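Local coordinates for protein thymidylate synthase A (Bacillus subtilis, PDB 1BKP) that catalyses the reductive methylation of dUMP to dTMP, with 5,10-methylenetetrahydrofolate as methyl donor and reductant, as a homodimer whose subunits probably share the nucleotide site, at residues 180-185 with 215-220. Numbering follows the deposited sequence. Where two conformers were deposited one is given.
Sequences RSNDMA and FNIGDC
Ser181 pairs with Asp219 in a parallel beta bridge, and Asn182 pairs with Cys220. Two backbone hydrogen bonds hold the register. Asp219 N gives a nearly straight bond of 2.8 Å to Arg180 O, coming from above the carbonyl plane. Asn182 N then bonds to Asp219 O at 3.0 Å, and Ser181 CA also makes a CH...O contact with this oxygen. Both chains turn corners here, at Arg180 and at Gly218-Asp219. The short strands 181-183 and 215-217 consequently run at 93° to each other, and the bridges are made by Asp219 and Cys220, at and just after the second corner, and not by strand 215-217. Arg180 O takes a further hydrogen bond from Gln165 of the second subunit.

The two segments belong to neighbouring parallel strands of a beta-alpha-beta unit, joined by helix 188-206. Residues 180-183 are predicted to bind dUMP in the site of the other subunit.

Ser181 and Asp219 lie on one face of the sheet. Asp219 OD2 forms a salt bridge with Lys169 of the second subunit. Asn182 and Cys220 lie on the other face. Asn182 rests its CB on Ile217 CG2 at 3.6 Å. With CG2 anti to the backbone N, Ile217 also brings this methyl near Asn182 N. The Asn182 amide meets the Phe215 ring tip to tip, OD1 lying 3.7 Å from CE1, with the planes 24° apart. OD1 is hydrogen-bonded to Asn188. In the conformer given for Cys220, SG lies against CG, SD and CE of Met184, whose chain is bent at chi2 (-59°) and chi3; a second conformer makes this detail doubtful. Helix 3-17 packs against Met184 through Ile14.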
ATOM      1  N   ARG A 180       6.156  -3.936   2.827  1.00  9.92           N
ATOM      2  CA  ARG A 180       6.114  -3.215   4.096  1.00 12.73           C
ATOM      3  C   ARG A 180       7.492  -2.899   4.579  1.00 13.12           C
ATOM      4  O   ARG A 180       7.752  -1.921   5.273  1.00 12.91           O
ATOM      5  CB  ARG A 180       5.418  -4.135   5.155  1.00 13.82           C
ATOM      6  CG  ARG A 180       5.971  -5.503   5.315  1.00 12.46           C
ATOM      7  CD  ARG A 180       5.479  -6.081   6.607  1.00 15.82           C
ATOM      8  NE  ARG A 180       6.023  -7.427   6.797  1.00 24.76           N
ATOM      9  CZ  ARG A 180       7.042  -7.728   7.562  1.00 20.91           C
ATOM     10  NH1 ARG A 180       7.738  -6.760   8.146  1.00 14.97           N
ATOM     11  NH2 ARG A 180       7.420  -8.989   7.676  1.00 19.34           N
ATOM     12  N   SER A 181       8.416  -3.752   4.151  1.00 14.55           N
ATOM     13  CA  SER A 181       9.796  -3.608   4.585  1.00 15.78           C
ATOM     14  C   SER A 181      10.688  -4.273   3.518  1.00 15.11           C
ATOM     15  O   SER A 181      10.210  -5.185   2.877  1.00 17.21           O
ATOM     16  CB  SER A 181       9.993  -4.446   5.889  1.00 14.85           C
ATOM     17  OG  SER A 181      11.293  -4.152   6.271  1.00 37.70           O
ATOM     18  N   ASN A 182      11.923  -3.814   3.318  1.00 13.54           N
ATOM     19  CA  ASN A 182      12.802  -4.586   2.379  1.00 13.77           C
ATOM     20  C   ASN A 182      14.234  -4.381   2.801  1.00 13.65           C
ATOM     21  O   ASN A 182      14.696  -3.228   3.023  1.00 16.57           O
ATOM     22  CB  ASN A 182      12.687  -3.997   0.970  1.00 19.44           C
ATOM     23  CG  ASN A 182      12.287  -5.005  -0.161  1.00 15.68           C
ATOM     24  OD1 ASN A 182      12.401  -4.635  -1.274  1.00 19.11           O
ATOM     25  ND2 ASN A 182      11.814  -6.216   0.135  1.00 13.85           N
ATOM     26  N   ASP A 183      14.976  -5.479   2.913  1.00 14.07           N
ATOM     27  CA  ASP A 183      16.430  -5.407   3.155  1.00 12.41           C
ATOM     28  C   ASP A 183      16.874  -4.995   1.747  1.00 12.05           C
ATOM     29  O   ASP A 183      16.723  -5.800   0.781  1.00 15.57           O
ATOM     30  CB  ASP A 183      16.904  -6.839   3.487  1.00 12.59           C
ATOM     31  CG  ASP A 183      18.407  -6.977   3.513  1.00 15.64           C
ATOM     32  OD1 ASP A 183      19.137  -6.143   2.956  1.00 15.47           O
ATOM     33  OD2 ASP A 183      18.865  -7.890   4.206  1.00 26.47           O
ATOM     34  N   MET A 184      17.360  -3.752   1.600  1.00  9.27           N
ATOM     35  CA  MET A 184      17.757  -3.243   0.298  1.00 14.06           C
ATOM     36  C   MET A 184      18.897  -3.935  -0.392  1.00 17.48           C
ATOM     37  O   MET A 184      18.949  -3.911  -1.613  1.00 16.87           O
ATOM     38  CB  MET A 184      18.034  -1.744   0.350  1.00 14.33           C
ATOM     39  CG  MET A 184      16.745  -0.965   0.792  1.00 16.93           C
ATOM     40  SD  MET A 184      15.361  -1.237  -0.337  1.00 19.29           S
ATOM     41  CE  MET A 184      15.930  -0.332  -1.723  1.00 16.35           C
ATOM     42  N   ALA A 185      19.794  -4.547   0.392  1.00 16.96           N
ATOM     43  CA  ALA A 185      20.950  -5.219  -0.182  1.00 17.93           C
ATOM     44  C   ALA A 185      20.603  -6.558  -0.731  1.00 18.92           C
ATOM     45  O   ALA A 185      20.982  -6.852  -1.823  1.00 23.32           O
ATOM     46  CB  ALA A 185      22.082  -5.399   0.889  1.00 18.15           C
ATOM     47  N   PHE A 215       6.993  -0.029  -7.664  1.00 15.68           N
ATOM     48  CA  PHE A 215       7.375  -0.890  -6.531  1.00 13.29           C
ATOM     49  C   PHE A 215       7.599   0.060  -5.365  1.00 11.29           C
ATOM     50  O   PHE A 215       8.443   0.960  -5.412  1.00 10.97           O
ATOM     51  CB  PHE A 215       8.655  -1.628  -6.866  1.00 12.77           C
ATOM     52  CG  PHE A 215       8.995  -2.767  -5.852  1.00 13.82           C
ATOM     53  CD1 PHE A 215       9.552  -2.472  -4.603  1.00 11.68           C
ATOM     54  CD2 PHE A 215       8.670  -4.087  -6.153  1.00 14.69           C
ATOM     55  CE1 PHE A 215       9.780  -3.490  -3.604  1.00 11.42           C
ATOM     56  CE2 PHE A 215       8.882  -5.178  -5.186  1.00 16.10           C
ATOM     57  CZ  PHE A 215       9.432  -4.889  -3.920  1.00 13.90           C
ATOM     58  N   ASN A 216       6.741  -0.064  -4.395  1.00 11.56           N
ATOM     59  CA  ASN A 216       6.771   0.819  -3.204  1.00  9.93           C
ATOM     60  C   ASN A 216       7.348   0.102  -2.037  1.00 10.92           C
ATOM     61  O   ASN A 216       6.964  -1.045  -1.806  1.00 11.01           O
ATOM     62  CB  ASN A 216       5.333   1.148  -2.810  1.00 11.48           C
ATOM     63  CG  ASN A 216       4.644   2.065  -3.838  1.00 13.95           C
ATOM     64  OD1 ASN A 216       5.176   3.137  -4.149  1.00 19.23           O
ATOM     65  ND2 ASN A 216       3.619   1.560  -4.512  1.00 11.74           N
ATOM     66  N   ILE A 217       8.102   0.798  -1.191  1.00 13.78           N
ATOM     67  CA  ILE A 217       8.663   0.085  -0.010  1.00 13.33           C
ATOM     68  C   ILE A 217       8.424   0.986   1.211  1.00 11.21           C
ATOM     69  O   ILE A 217       8.621   2.195   1.116  1.00 11.79           O
ATOM     70  CB  ILE A 217      10.175  -0.097  -0.072  1.00 13.83           C
ATOM     71  CG1 ILE A 217      10.645  -0.821  -1.336  1.00 11.03           C
ATOM     72  CG2 ILE A 217      10.645  -1.005   1.088  1.00 12.11           C
ATOM     73  CD1 ILE A 217      11.235   0.131  -2.301  1.00 11.68           C
ATOM     74  N   GLY A 218       7.937   0.392   2.298  1.00  9.68           N
ATOM     75  CA  GLY A 218       7.709   1.183   3.524  1.00 12.53           C
ATOM     76  C   GLY A 218       8.986   1.344   4.337  1.00 11.13           C
ATOM     77  O   GLY A 218       9.672   2.312   4.195  1.00 13.35           O
ATOM     78  N   ASP A 219       9.421   0.340   5.092  1.00 12.37           N
ATOM     79  CA  ASP A 219      10.690   0.565   5.829  1.00 12.05           C
ATOM     80  C   ASP A 219      11.860   0.078   4.927  1.00 14.20           C
ATOM     81  O   ASP A 219      12.006  -1.098   4.702  1.00 13.08           O
ATOM     82  CB  ASP A 219      10.667  -0.243   7.075  1.00 14.10           C
ATOM     83  CG  ASP A 219      11.825   0.130   8.003  1.00 29.68           C
ATOM     84  OD1 ASP A 219      12.944  -0.250   7.699  1.00 29.23           O
ATOM     85  OD2 ASP A 219      11.644   0.880   8.958  1.00 34.92           O
ATOM     86  N   CYS A 220      12.659   1.007   4.433  0.50 20.95           N
ATOM     87  CA  CYS A 220      13.777   0.722   3.558  0.50 27.36           C
ATOM     88  C   CYS A 220      15.053   0.625   4.415  0.50 21.77           C
ATOM     89  O   CYS A 220      15.530   1.650   4.860  0.50 18.40           O
ATOM     90  CB  CYS A 220      13.895   1.930   2.687  0.50 33.97           C
ATOM     91  SG  CYS A 220      14.507   1.632   1.116  0.50 37.62           S
TER